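Local coordinates for protein D-isomer specific 2-hydroxyacid dehydrogenase NAD-binding (Xanthobacter autotrophicus, PDB 4XA8) that binds NADPH and probably acts as an oxidoreductase of the D-isomer specific 2-hydroxyacid dehydrogenase family, at residues Y13-I18 and V263-V268; Q27-G32 and Q296-I301; P271-A274 and L279-P282. One frame throughout, in Å; residues are numbered along the deposited sequence.

Interaction 1 (Y13-I18 and V263-V268)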
loop_
_atom_site.group_PDB
_atom_site.type_symbol
_atom_site.label_atom_id
_atom_site.label_comp_id
_atom_site.label_asym_id
_atom_site.label_seq_id
_atom_site.Cartn_x
_atom_site.Cartn_y
_atom_site.Cartn_z
ATOM N N TYR A 13 15.580 7.921 -26.419
ATOM C CA TYR A 13 14.330 8.655 -26.500
ATOM C C TYR A 13 13.274 8.075 -25.546
ATOM O O TYR A 13 12.901 6.892 -25.631
ATOM C CB TYR A 13 13.737 8.698 -27.926
ATOM C CG TYR A 13 12.499 9.557 -27.965
ATOM C CD1 TYR A 13 11.263 9.033 -27.610
ATOM C CD2 TYR A 13 12.563 10.908 -28.295
ATOM C CE1 TYR A 13 10.121 9.820 -27.583
ATOM C CE2 TYR A 13 11.420 11.707 -28.288
ATOM C CZ TYR A 13 10.200 11.151 -27.928
ATOM O OH TYR A 13 9.038 11.909 -27.893
ATOM N N SER A 14 12.736 8.928 -24.691
ATOM C CA SER A 14 11.501 8.567 -23.976
ATOM C C SER A 14 10.806 9.804 -23.394
ATOM O O SER A 14 11.461 10.656 -22.843
ATOM C CB SER A 14 11.789 7.560 -22.875
ATOM O OG SER A 14 10.608 7.326 -22.099
ATOM N N ALA A 15 9.488 9.900 -23.533
ATOM C CA ALA A 15 8.721 10.984 -22.858
ATOM C C ALA A 15 8.364 10.619 -21.416
ATOM O O ALA A 15 7.831 11.470 -20.678
ATOM C CB ALA A 15 7.453 11.285 -23.643
ATOM N N VAL A 16 8.645 9.376 -21.012
ATOM C CA VAL A 16 8.219 8.871 -19.692
ATOM C C VAL A 16 9.406 8.394 -18.824
ATOM O O VAL A 16 9.204 7.763 -17.806
ATOM C CB VAL A 16 7.086 7.801 -19.806
ATOM C CG1 VAL A 16 5.862 8.378 -20.481
ATOM C CG2 VAL A 16 7.540 6.580 -20.590
ATOM N N ASP A 17 10.633 8.708 -19.228
ATOM C CA ASP A 17 11.857 8.270 -18.540
ATOM C C ASP A 17 12.854 9.418 -18.593
ATOM O O ASP A 17 12.824 10.222 -19.508
ATOM C CB ASP A 17 12.493 7.039 -19.196
ATOM C CG ASP A 17 11.580 5.807 -19.227
ATOM O OD1 ASP A 17 11.644 5.011 -18.257
ATOM O OD2 ASP A 17 10.879 5.598 -20.257
ATOM N N ILE A 18 13.717 9.511 -17.595
ATOM C CA ILE A 18 14.650 10.630 -17.485
ATOM C C ILE A 18 15.966 10.290 -18.191
ATOM O O ILE A 18 16.798 9.515 -17.657
ATOM C CB ILE A 18 14.973 10.973 -16.021
ATOM C CG1 ILE A 18 13.686 11.309 -15.236
ATOM C CG2 ILE A 18 15.953 12.151 -15.979
ATOM C CD1 ILE A 18 13.761 11.030 -13.731
ATOM N N VAL A 263 -2.792 7.881 -23.761
ATOM C CA VAL A 263 -1.707 8.782 -24.183
ATOM C C VAL A 263 -0.891 9.172 -22.944
ATOM O O VAL A 263 -1.485 9.516 -21.924
ATOM C CB VAL A 263 -2.265 10.047 -24.859
ATOM C CG1 VAL A 263 -1.129 11.013 -25.259
ATOM C CG2 VAL A 263 -3.082 9.658 -26.098
ATOM N N GLU A 264 0.434 9.058 -23.031
ATOM C CA GLU A 264 1.356 9.310 -21.902
ATOM C C GLU A 264 2.550 10.174 -22.301
ATOM O O GLU A 264 3.166 9.942 -23.359
ATOM C CB GLU A 264 1.894 7.977 -21.389
ATOM C CG GLU A 264 0.832 7.034 -20.836
ATOM C CD GLU A 264 1.408 5.686 -20.431
ATOM O OE1 GLU A 264 2.615 5.483 -20.669
ATOM O OE2 GLU A 264 0.670 4.808 -19.910
ATOM N N PRO A 265 2.938 11.157 -21.499
ATOM C CA PRO A 265 2.272 11.563 -20.271
ATOM C C PRO A 265 0.791 11.916 -20.506
ATOM O O PRO A 265 0.420 12.426 -21.574
ATOM C CB PRO A 265 3.046 12.779 -19.842
ATOM C CG PRO A 265 4.337 12.772 -20.603
ATOM C CD PRO A 265 4.154 11.927 -21.798
ATOM N N LEU A 266 -0.036 11.644 -19.530
ATOM C CA LEU A 266 -1.479 11.934 -19.605
ATOM C C LEU A 266 -1.767 13.391 -19.905
ATOM O O LEU A 266 -1.330 14.265 -19.170
ATOM C CB LEU A 266 -2.146 11.565 -18.292
ATOM C CG LEU A 266 -3.668 11.700 -18.212
ATOM C CD1 LEU A 266 -4.368 10.763 -19.146
ATOM C CD2 LEU A 266 -4.160 11.544 -16.773
ATOM N N PRO A 267 -2.491 13.682 -21.001
ATOM C CA PRO A 267 -2.604 15.086 -21.346
ATOM C C PRO A 267 -3.265 15.939 -20.256
ATOM O O PRO A 267 -4.106 15.449 -19.487
ATOM C CB PRO A 267 -3.432 15.054 -22.635
ATOM C CG PRO A 267 -3.017 13.766 -23.274
ATOM C CD PRO A 267 -2.961 12.814 -22.091
ATOM N N VAL A 268 -2.901 17.205 -20.216
ATOM C CA VAL A 268 -3.392 18.127 -19.176
ATOM C C VAL A 268 -4.924 18.173 -19.060
ATOM O O VAL A 268 -5.469 18.277 -17.962
ATOM C CB VAL A 268 -2.865 19.574 -19.384
ATOM C CG1 VAL A 268 -1.380 19.563 -19.757
ATOM C CG2 VAL A 268 -3.692 20.352 -20.395
#
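V16 has CG1 set anti to its carbonyl carbon (chi1 -60°), which sets this methyl against E264 and P265. E264 has the same kind of first torsion, with CG anti to the carbonyl carbon (chi1 -62°). Its chain then runs on extended past the contact, and CB alone of this residue does the touching. V16 CG1 lies 4.1 Å from E264 CB and 4.2 Å from P265 CD. Beside it, A15 CB packs against P265 CD at 3.8 Å. A15 O also meets the proline ring, 3.7 Å from P265 CG. The peptide bond before P265 is cis.

The contact joins the two domains of the chain. Segment 13-18 is the loop that follows strand 9-13 of the smaller parallel sheet. Segment 263-268 follows strand 253-258 of the NAD-binding, Rossmann-type sheet. This two-domain build is that of the D-2-hydroxyacid dehydrogenases. No hydrogen bond crosses between the two segments, and the touch is small and mostly apolar.

The loop carrying A15 and V16 is shaped by an ST turn. S14 OG accepts from V16 N at 3.0 Å with an N-H...O angle of 155°. The same hydroxyl donates to D17 OD2. The second subunit closes over the contact: its W134 packs on V16 and P265, and its Y136 OH is hydrogen-bonded to A15 O. The carboxylate of E264 is held through OE2 by F261 N. The side chain of E264 is about 7 Å from that of D259, a residue seen to bind NADPH.

Interaction 2 (Q27-G32 and Q296-I301); sequences QAAHPG and QIVENI
The imidazole of H30 is the flat group here, and V298 CG1 approaches it obliquely. H30 has CG anti to the backbone N (chi1 -173°), which holds the ring out beside this methyl. The nearest ring atom is H30 CD2, 4.1 Å from V298 CG1. On the far side of CG from CD2, ND1 ties the imidazole to its own loop. H30 ND1 donates to P31 O at 3.2 Å with a bent N-H...O angle of 144°. The donor stands above the carbonyl plane, 48° out of it, so the bond restrains the ring without ideal geometry.

Closer contacts are made nearer the backbone. V298 spreads its two methyls round H30 CB, with CG2 at 3.6 Å and CG1 at 3.8 Å from it. V298 CG2 also reaches A29 CB at 4.1 Å. An alanine in place of H30 would probably open a gap beside V298 CG1 and leave P31 O without its imidazole donor.

H30 is where helix 19-29 gives way to loop, so V298 packs against a helix end. The contact lies at the surface and away from the NADPH-binding residues. Helix 290-306 comes after the Rossmann-type sheet but packs against the first domain, as in this family. Next to V298, I297 reaches W22 and L26 of helix 19-29 and L56 of strand 52-57. One turn on, I301 rests on Y54 of the same strand.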
loop_
_atom_site.group_PDB
_atom_site.type_symbol
_atom_site.label_atom_id
_atom_site.label_comp_id
_atom_site.label_asym_id
_atom_site.label_seq_id
_atom_site.Cartn_x
_atom_site.Cartn_y
_atom_site.Cartn_z
ATOM N N GLN A 27 27.175 5.494 -19.136
ATOM C CA GLN A 27 28.567 5.948 -19.144
ATOM C C GLN A 27 29.376 5.482 -17.929
ATOM O O GLN A 27 30.580 5.426 -18.020
ATOM C CB GLN A 27 28.630 7.461 -19.312
ATOM C CG GLN A 27 28.261 7.852 -20.731
ATOM C CD GLN A 27 28.231 9.355 -20.971
ATOM O OE1 GLN A 27 28.262 10.160 -20.039
ATOM N NE2 GLN A 27 28.139 9.732 -22.229
ATOM N N ALA A 28 28.717 5.148 -16.822
ATOM C CA ALA A 28 29.381 4.504 -15.677
ATOM C C ALA A 28 29.818 3.098 -16.054
ATOM O O ALA A 28 30.986 2.723 -15.856
ATOM C CB ALA A 28 28.473 4.480 -14.434
ATOM N N ALA A 29 28.871 2.344 -16.599
ATOM C CA ALA A 29 29.073 0.992 -17.082
ATOM C C ALA A 29 29.991 0.889 -18.316
ATOM O O ALA A 29 30.656 -0.134 -18.488
ATOM C CB ALA A 29 27.733 0.369 -17.395
ATOM N N HIS A 30 30.022 1.903 -19.177
ATOM C CA HIS A 30 30.931 1.901 -20.339
ATOM C C HIS A 30 31.511 3.310 -20.505
ATOM O O HIS A 30 30.943 4.127 -21.250
ATOM C CB HIS A 30 30.184 1.469 -21.613
ATOM C CG HIS A 30 31.060 1.283 -22.818
ATOM N ND1 HIS A 30 32.278 1.917 -22.980
ATOM C CD2 HIS A 30 30.868 0.557 -23.949
ATOM C CE1 HIS A 30 32.811 1.562 -24.136
ATOM N NE2 HIS A 30 31.975 0.741 -24.745
ATOM N N PRO A 31 32.631 3.613 -19.787
ATOM C CA PRO A 31 33.190 4.959 -19.871
ATOM C C PRO A 31 33.498 5.340 -21.311
ATOM O O PRO A 31 33.925 4.497 -22.097
ATOM C CB PRO A 31 34.467 4.878 -19.002
ATOM C CG PRO A 31 34.181 3.803 -18.010
ATOM C CD PRO A 31 33.341 2.796 -18.787
ATOM N N GLY A 32 33.228 6.592 -21.666
ATOM C CA GLY A 32 33.437 7.038 -23.035
ATOM C C GLY A 32 32.488 6.420 -24.044
ATOM O O GLY A 32 32.757 6.463 -25.242
ATOM N N GLN A 296 23.355 -4.906 -19.106
ATOM C CA GLN A 296 22.893 -5.756 -20.220
ATOM C C GLN A 296 22.827 -4.983 -21.546
ATOM O O GLN A 296 23.061 -5.567 -22.605
ATOM C CB GLN A 296 21.572 -6.501 -19.911
ATOM C CG GLN A 296 20.313 -5.627 -19.897
ATOM C CD GLN A 296 19.061 -6.294 -19.307
ATOM O OE1 GLN A 296 18.034 -6.371 -19.967
ATOM N NE2 GLN A 296 19.138 -6.744 -18.045
ATOM N N ILE A 297 22.569 -3.672 -21.496
ATOM C CA ILE A 297 22.631 -2.845 -22.709
ATOM C C ILE A 297 24.087 -2.746 -23.237
ATOM O O ILE A 297 24.362 -2.990 -24.436
ATOM C CB ILE A 297 22.031 -1.444 -22.456
ATOM C CG1 ILE A 297 20.561 -1.567 -22.048
ATOM C CG2 ILE A 297 22.213 -0.567 -23.684
ATOM C CD1 ILE A 297 19.956 -0.320 -21.434
ATOM N N VAL A 298 25.015 -2.385 -22.348
ATOM C CA VAL A 298 26.442 -2.339 -22.686
ATOM C C VAL A 298 26.966 -3.679 -23.235
ATOM O O VAL A 298 27.723 -3.703 -24.219
ATOM C CB VAL A 298 27.276 -1.786 -21.494
ATOM C CG1 VAL A 298 28.773 -2.089 -21.666
ATOM C CG2 VAL A 298 27.018 -0.287 -21.373
ATOM N N GLU A 299 26.541 -4.788 -22.640
ATOM C CA GLU A 299 26.910 -6.131 -23.142
ATOM C C GLU A 299 26.320 -6.454 -24.537
ATOM O O GLU A 299 26.932 -7.162 -25.319
ATOM C CB GLU A 299 26.518 -7.199 -22.124
ATOM C CG GLU A 299 26.649 -8.642 -22.557
ATOM C CD GLU A 299 28.077 -9.083 -22.874
ATOM O OE1 GLU A 299 29.054 -8.373 -22.519
ATOM O OE2 GLU A 299 28.201 -10.161 -23.488
ATOM N N ASN A 300 25.131 -5.963 -24.830
ATOM C CA ASN A 300 24.540 -6.181 -26.143
ATOM C C ASN A 300 25.188 -5.305 -27.206
ATOM O O ASN A 300 25.301 -5.693 -28.377
ATOM C CB ASN A 300 23.013 -6.002 -26.104
ATOM C CG ASN A 300 22.277 -7.290 -25.763
ATOM O OD1 ASN A 300 22.838 -8.406 -25.850
ATOM N ND2 ASN A 300 20.999 -7.152 -25.393
ATOM N N ILE A 301 25.648 -4.132 -26.798
ATOM C CA ILE A 301 26.419 -3.282 -27.682
ATOM C C ILE A 301 27.671 -4.040 -28.109
ATOM O O ILE A 301 27.993 -4.169 -29.327
ATOM C CB ILE A 301 26.750 -1.944 -26.996
ATOM C CG1 ILE A 301 25.454 -1.111 -26.956
ATOM C CG2 ILE A 301 27.914 -1.238 -27.723
ATOM C CD1 ILE A 301 25.557 0.226 -26.258
#

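Interaction 3 (P271-A274 and L279-P282); sequences PLWA and LVTP
The CA atoms of W273 and V280 are the nearest across the two segments, 6.9 Å apart, yet the segments share no hydrogen bond. Residues 271-273 have helical phi and psi without regular helix bonds. L279 and V280 are extended, in the last strand of the Rossmann-type parallel sheet of the NAD-binding domain. Strand 278-280 is an outermost strand of that sheet within the chain. L279 and T281 make backbone hydrogen bonds to strand 253-258 beside it. The 271-273 turn, just ahead of the strand in sequence, lies against V280.

V280 carries the contact with both methyls. CG1 lies anti to the backbone N (chi1 168°) and meets the six-membered part of the indole, 3.9 Å from W273 CZ3. It comes at the ring obliquely, and the two side chains cross at about a right angle. The CB of W273 starts out away from the strand, but the indole swings its far ring back to V280. V280 CG2 turns to L272, at 4.2 Å from L272 O and 4.4 Å from L272 CB.

All three touching residues are buried. L272 also packs on I245 and L248 of helix 241-250, and F261 adds to the cover over both L272 and V280. Q129 of the second subunit binds both segments with its amide: OE1 takes V280 N, and NE2 goes to W273 O. Just past the strand, T281 OG1 is hydrogen-bonded to OD1 of D259, an NADPH-binding residue. At its polar corner the indole is anchored by W273 NE1, hydrogen-bonded to P267 O.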
loop_
_atom_site.group_PDB
_atom_site.type_symbol
_atom_site.label_atom_id
_atom_site.label_comp_id
_atom_site.label_asym_id
_atom_site.label_seq_id
_atom_site.Cartn_x
_atom_site.Cartn_y
_atom_site.Cartn_z
ATOM N N PRO A 271 -9.991 14.376 -17.886
ATOM C CA PRO A 271 -10.845 14.500 -16.691
ATOM C C PRO A 271 -10.374 13.669 -15.486
ATOM O O PRO A 271 -10.778 13.916 -14.356
ATOM C CB PRO A 271 -12.209 14.026 -17.191
ATOM C CG PRO A 271 -11.897 13.113 -18.329
ATOM C CD PRO A 271 -10.630 13.592 -18.951
ATOM N N LEU A 272 -9.483 12.727 -15.724
ATOM C CA LEU A 272 -8.937 11.899 -14.651
ATOM C C LEU A 272 -8.113 12.663 -13.609
ATOM O O LEU A 272 -8.174 12.352 -12.400
ATOM C CB LEU A 272 -8.116 10.761 -15.245
ATOM C CG LEU A 272 -8.821 9.805 -16.165
ATOM C CD1 LEU A 272 -7.833 8.923 -16.907
ATOM C CD2 LEU A 272 -9.797 8.922 -15.436
ATOM N N TRP A 273 -7.406 13.700 -14.026
ATOM C CA TRP A 273 -6.563 14.434 -13.067
ATOM C C TRP A 273 -7.368 14.999 -11.882
ATOM O O TRP A 273 -6.938 14.894 -10.726
ATOM C CB TRP A 273 -5.814 15.602 -13.709
ATOM C CG TRP A 273 -4.756 15.297 -14.712
ATOM C CD1 TRP A 273 -4.838 15.492 -16.055
ATOM C CD2 TRP A 273 -3.432 14.793 -14.462
ATOM N NE1 TRP A 273 -3.655 15.129 -16.661
ATOM C CE2 TRP A 273 -2.778 14.701 -15.700
ATOM C CE3 TRP A 273 -2.727 14.424 -13.298
ATOM C CZ2 TRP A 273 -1.454 14.269 -15.809
ATOM C CZ3 TRP A 273 -1.438 13.961 -13.415
ATOM C CH2 TRP A 273 -0.811 13.898 -14.661
ATOM N N ALA A 274 -8.514 15.624 -12.169
ATOM C CA ALA A 274 -9.261 16.310 -11.124
ATOM C C ALA A 274 -10.233 15.424 -10.392
ATOM O O ALA A 274 -10.904 15.892 -9.506
ATOM C CB ALA A 274 -10.010 17.517 -11.691
ATOM N N LEU A 279 -6.648 7.856 -8.315
ATOM C CA LEU A 279 -5.221 8.132 -8.128
ATOM C C LEU A 279 -4.519 7.848 -9.435
ATOM O O LEU A 279 -4.636 6.727 -10.010
ATOM C CB LEU A 279 -4.594 7.276 -6.996
ATOM C CG LEU A 279 -3.051 7.334 -6.826
ATOM C CD1 LEU A 279 -2.561 8.756 -6.597
ATOM C CD2 LEU A 279 -2.572 6.440 -5.685
ATOM N N VAL A 280 -3.882 8.886 -9.961
ATOM C CA VAL A 280 -3.087 8.802 -11.189
ATOM C C VAL A 280 -1.646 8.618 -10.737
ATOM O O VAL A 280 -1.118 9.412 -9.922
ATOM C CB VAL A 280 -3.185 10.097 -12.027
ATOM C CG1 VAL A 280 -2.125 10.105 -13.142
ATOM C CG2 VAL A 280 -4.565 10.226 -12.639
ATOM N N THR A 281 -1.041 7.537 -11.197
ATOM C CA THR A 281 0.368 7.296 -11.000
ATOM C C THR A 281 1.098 7.259 -12.357
ATOM O O THR A 281 0.635 6.652 -13.317
ATOM C CB THR A 281 0.677 6.041 -10.148
ATOM O OG1 THR A 281 0.153 4.830 -10.712
ATOM C CG2 THR A 281 0.156 6.193 -8.662
ATOM N N PRO A 282 2.281 7.854 -12.426
ATOM C CA PRO A 282 2.792 7.932 -13.777
ATOM C C PRO A 282 3.777 6.817 -14.095
ATOM O O PRO A 282 4.989 7.035 -14.004
ATOM C CB PRO A 282 3.459 9.320 -13.802
ATOM C CG PRO A 282 3.726 9.652 -12.371
ATOM C CD PRO A 282 3.063 8.665 -11.487
#

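How the interactions relate
Interactions 1 and 3 are neighbours, with centres 14 Å apart. They touch directly, since the W273 indole packs on the 263-268 segment. Both lie against the second subunit. Interaction 2 stands apart, with its centre 25 Å from interaction 1 and 36 Å from interaction 3. Along the chain, interactions 1 and 2 cross, interaction 1 closes before interaction 3 opens, and interaction 3 is nested within the loop that interaction 2 closes. Interaction 3 belongs to the NAD-binding domain and interaction 2 to the first domain. Interaction 1 joins the two. Helix 290-306 follows strand 278-280 and returns to the first domain, so that domain is built from both ends of the chain.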